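Local structure of protein (soluble lytic transglycosylase SLT70) (Escherichia coli, 1QSA) at residues A[456-466]-A[524-535]. The protein cleaves the glycosidic bonds between N-acetylmuramic acid and N-acetylglucosamine in peptidoglycan, leaving a 1,6-anhydro bond in the N-acetylmuramic acid residue. Residues are numbered along the deposited sequence; the frame is centred on the assembly and turned at random. Where two conformers were deposited one is given.
Sequences LFKRYTSGKEI and ETNINIGTSYLQ
Apolar packing centres on Ile-527, whose CD1 sits over one face of the Phe-457 ring, 3.9 Å from its centroid, in a CH-pi contact. A branched isoleucine suits this place: the arm ending in CD1 meets both that face and Leu-456 CB, while CG2 reaches Tyr-460 CB. The ring in turn packs on Met-472 and Ala-475 of helix 468-479. Tyr-460 is a knob in a hole formed by Glu-524, Ile-527, Asn-528 and Thr-531. Ile-466 CD1 packs on Leu-534, whose side chain is about 8 Å from that of Glu-478, the predicted active-site residue.

Among the charged and polar groups, Tyr-460 OH donates to the anti lone pair of Glu-524 OE2 (2.7 Å), and the same oxygen takes a salt bridge from Arg-459 NH1 at 3.0 Å. A phenylalanine in place of Tyr-460 could still fill the hole but would probably cost Glu-524 OE2 its phenolic donor.

Beyond the turn, Gln-535 OE1 accepts from Glu-465 N (2.9 Å), which stands 52° out of the carbonyl plane, and, nearly in line with its C=O, from Ile-466 N (3.1 Å), while NE2 donates to Glu-465 OE1. Glutamine suits because its chain, bent at chi2 (60°), brings one accepting and donating amide to all three.

Thus helix 523-540 of the lysozyme-like Slt domain holds helix 454-461 by an apolar centre flanked by the Glu-524 cluster, and the following loop by directional amide bonds plus Ile-466 packing.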
# COMPACT_ATOMS: atom_id res chain seq x y z
N LEU A 456 -1.16 28.14 1.02
CA LEU A 456 -1.94 27.67 -0.11
C LEU A 456 -3.27 27.06 0.35
O LEU A 456 -4.30 27.32 -0.26
CB LEU A 456 -1.16 26.66 -0.95
CG LEU A 456 -0.05 27.26 -1.83
CD1 LEU A 456 0.82 26.15 -2.41
CD2 LEU A 456 -0.68 28.11 -2.94
N PHE A 457 -3.23 26.22 1.38
CA PHE A 457 -4.48 25.62 1.87
C PHE A 457 -5.44 26.68 2.40
O PHE A 457 -6.64 26.60 2.16
CB PHE A 457 -4.22 24.53 2.92
CG PHE A 457 -3.82 23.21 2.32
CD1 PHE A 457 -4.78 22.39 1.69
CD2 PHE A 457 -2.50 22.78 2.36
CE1 PHE A 457 -4.41 21.16 1.11
CE2 PHE A 457 -2.13 21.57 1.79
CZ PHE A 457 -3.08 20.75 1.16
N LYS A 458 -4.90 27.72 3.04
CA LYS A 458 -5.73 28.80 3.56
C LYS A 458 -6.40 29.50 2.39
O LYS A 458 -7.62 29.65 2.35
CB LYS A 458 -4.89 29.80 4.37
CG LYS A 458 -5.73 30.92 4.99
CD LYS A 458 -4.87 31.90 5.77
CE LYS A 458 -5.73 32.97 6.45
NZ LYS A 458 -4.89 34.08 7.00
N ARG A 459 -5.60 29.89 1.40
CA ARG A 459 -6.11 30.58 0.22
C ARG A 459 -7.17 29.79 -0.53
O ARG A 459 -8.20 30.35 -0.91
CB ARG A 459 -4.95 30.91 -0.73
CG ARG A 459 -5.36 31.68 -1.98
CD ARG A 459 -4.22 31.78 -2.99
NE ARG A 459 -2.95 32.12 -2.36
CZ ARG A 459 -1.76 31.97 -2.94
NH1 ARG A 459 -1.67 31.50 -4.18
NH2 ARG A 459 -0.66 32.30 -2.29
N TYR A 460 -6.95 28.49 -0.71
CA TYR A 460 -7.87 27.64 -1.45
C TYR A 460 -9.06 27.08 -0.70
O TYR A 460 -9.86 26.35 -1.27
CB TYR A 460 -7.12 26.56 -2.23
CG TYR A 460 -6.40 27.13 -3.43
CD1 TYR A 460 -7.09 27.37 -4.61
CD2 TYR A 460 -5.06 27.50 -3.36
CE1 TYR A 460 -6.46 27.96 -5.70
CE2 TYR A 460 -4.41 28.11 -4.46
CZ TYR A 460 -5.13 28.33 -5.62
OH TYR A 460 -4.55 28.91 -6.72
N THR A 461 -9.15 27.36 0.60
CA THR A 461 -10.31 26.95 1.36
C THR A 461 -11.09 28.15 1.89
O THR A 461 -12.20 27.98 2.39
CB THR A 461 -10.02 25.98 2.55
OG1 THR A 461 -9.09 26.58 3.46
CG2 THR A 461 -9.45 24.65 2.04
N SER A 462 -10.53 29.36 1.78
CA SER A 462 -11.22 30.57 2.26
C SER A 462 -12.61 30.80 1.64
O SER A 462 -13.53 31.27 2.33
CB SER A 462 -10.35 31.82 2.02
OG SER A 462 -10.08 32.00 0.65
N GLY A 463 -12.75 30.46 0.37
CA GLY A 463 -14.03 30.63 -0.30
C GLY A 463 -14.84 29.34 -0.37
O GLY A 463 -15.77 29.24 -1.16
N LYS A 464 -14.46 28.35 0.43
CA LYS A 464 -15.16 27.06 0.42
C LYS A 464 -15.67 26.74 1.82
O LYS A 464 -15.31 27.41 2.78
CB LYS A 464 -14.22 25.96 -0.06
CG LYS A 464 -13.67 26.22 -1.46
CD LYS A 464 -12.77 25.08 -1.90
CE LYS A 464 -12.36 25.23 -3.37
NZ LYS A 464 -11.50 26.43 -3.62
N GLU A 465 -16.54 25.74 1.94
CA GLU A 465 -17.04 25.34 3.25
C GLU A 465 -16.15 24.31 3.94
O GLU A 465 -16.15 24.21 5.17
CB GLU A 465 -18.46 24.79 3.11
CG GLU A 465 -19.43 25.77 2.44
CD GLU A 465 -20.72 25.11 2.03
OE1 GLU A 465 -20.71 24.33 1.06
OE2 GLU A 465 -21.76 25.37 2.69
N ILE A 466 -15.40 23.53 3.17
CA ILE A 466 -14.48 22.56 3.77
C ILE A 466 -13.45 23.30 4.63
O ILE A 466 -12.92 24.34 4.22
CB ILE A 466 -13.69 21.72 2.69
CG1 ILE A 466 -13.06 22.63 1.62
CG2 ILE A 466 -14.60 20.64 2.09
CD1 ILE A 466 -12.01 21.90 0.76
N GLU A 524 0.42 24.09 -5.87
CA GLU A 524 -0.74 24.97 -6.00
C GLU A 524 -1.83 24.42 -6.93
O GLU A 524 -3.01 24.47 -6.59
CB GLU A 524 -0.31 26.37 -6.45
CG GLU A 524 -1.49 27.33 -6.56
CD GLU A 524 -1.08 28.80 -6.58
OE1 GLU A 524 0.13 29.11 -6.61
OE2 GLU A 524 -1.98 29.67 -6.54
N THR A 525 -1.44 23.90 -8.08
CA THR A 525 -2.41 23.34 -9.03
C THR A 525 -3.16 22.18 -8.36
O THR A 525 -4.39 22.11 -8.44
CB THR A 525 -1.70 22.81 -10.31
OG1 THR A 525 -0.95 23.87 -10.91
CG2 THR A 525 -2.73 22.28 -11.31
N ASN A 526 -2.41 21.31 -7.69
CA ASN A 526 -2.97 20.15 -7.03
C ASN A 526 -3.96 20.57 -5.93
O ASN A 526 -5.09 20.09 -5.87
CB ASN A 526 -1.85 19.27 -6.45
CG ASN A 526 -2.34 17.92 -6.03
OD1 ASN A 526 -2.93 17.77 -4.96
ND2 ASN A 526 -2.12 16.92 -6.88
N ILE A 527 -3.55 21.52 -5.09
CA ILE A 527 -4.41 22.02 -4.02
C ILE A 527 -5.66 22.70 -4.58
O ILE A 527 -6.75 22.52 -4.07
CB ILE A 527 -3.61 22.96 -3.06
CG1 ILE A 527 -2.60 22.12 -2.27
CG2 ILE A 527 -4.54 23.68 -2.08
CD1 ILE A 527 -1.52 22.95 -1.55
N ASN A 528 -5.51 23.44 -5.68
CA ASN A 528 -6.64 24.11 -6.33
C ASN A 528 -7.69 23.07 -6.78
O ASN A 528 -8.86 23.10 -6.35
CB ASN A 528 -6.09 24.89 -7.54
CG ASN A 528 -7.16 25.68 -8.28
OD1 ASN A 528 -8.28 25.87 -7.80
ND2 ASN A 528 -6.82 26.16 -9.48
N ILE A 529 -7.27 22.10 -7.60
CA ILE A 529 -8.19 21.09 -8.12
C ILE A 529 -8.69 20.12 -7.05
O ILE A 529 -9.87 19.76 -7.04
CB ILE A 529 -7.54 20.34 -9.30
CG1 ILE A 529 -7.27 21.34 -10.43
CG2 ILE A 529 -8.45 19.20 -9.81
CD1 ILE A 529 -6.48 20.79 -11.61
N GLY A 530 -7.81 19.77 -6.12
CA GLY A 530 -8.18 18.85 -5.06
C GLY A 530 -9.16 19.45 -4.07
O GLY A 530 -10.14 18.79 -3.70
N THR A 531 -8.92 20.68 -3.64
CA THR A 531 -9.87 21.33 -2.71
C THR A 531 -11.23 21.53 -3.39
O THR A 531 -12.27 21.48 -2.75
CB THR A 531 -9.38 22.70 -2.16
OG1 THR A 531 -9.11 23.61 -3.24
CG2 THR A 531 -8.15 22.52 -1.27
N SER A 532 -11.21 21.75 -4.70
CA SER A 532 -12.44 21.90 -5.46
C SER A 532 -13.25 20.59 -5.45
O SER A 532 -14.42 20.59 -5.10
CB SER A 532 -12.17 22.37 -6.89
OG SER A 532 -11.81 23.74 -6.89
N TYR A 533 -12.60 19.46 -5.75
CA TYR A 533 -13.34 18.19 -5.74
C TYR A 533 -13.80 17.84 -4.32
O TYR A 533 -14.94 17.40 -4.11
CB TYR A 533 -12.50 17.05 -6.31
CG TYR A 533 -13.31 15.78 -6.51
CD1 TYR A 533 -14.36 15.75 -7.43
CD2 TYR A 533 -13.11 14.66 -5.70
CE1 TYR A 533 -15.20 14.63 -7.53
CE2 TYR A 533 -13.95 13.53 -5.80
CZ TYR A 533 -14.99 13.53 -6.70
OH TYR A 533 -15.86 12.46 -6.74
N LEU A 534 -12.94 18.08 -3.34
CA LEU A 534 -13.28 17.79 -1.94
C LEU A 534 -14.48 18.63 -1.51
O LEU A 534 -15.41 18.11 -0.88
CB LEU A 534 -12.06 18.07 -1.05
CG LEU A 534 -12.18 17.64 0.43
CD1 LEU A 534 -12.44 16.13 0.54
CD2 LEU A 534 -10.92 18.04 1.18
N GLN A 535 -14.51 19.90 -1.91
CA GLN A 535 -15.64 20.78 -1.60
C GLN A 535 -16.91 20.26 -2.28
O GLN A 535 -18.00 20.29 -1.70
CB GLN A 535 -15.33 22.22 -2.06
CG GLN A 535 -16.54 23.17 -2.07
CD GLN A 535 -17.21 23.35 -0.73
OE1 GLN A 535 -16.57 23.33 0.32
NE2 GLN A 535 -18.52 23.58 -0.76
O HOH W 1 1.22 31.12 -4.79
O HOH W 2 -10.01 25.59 -5.76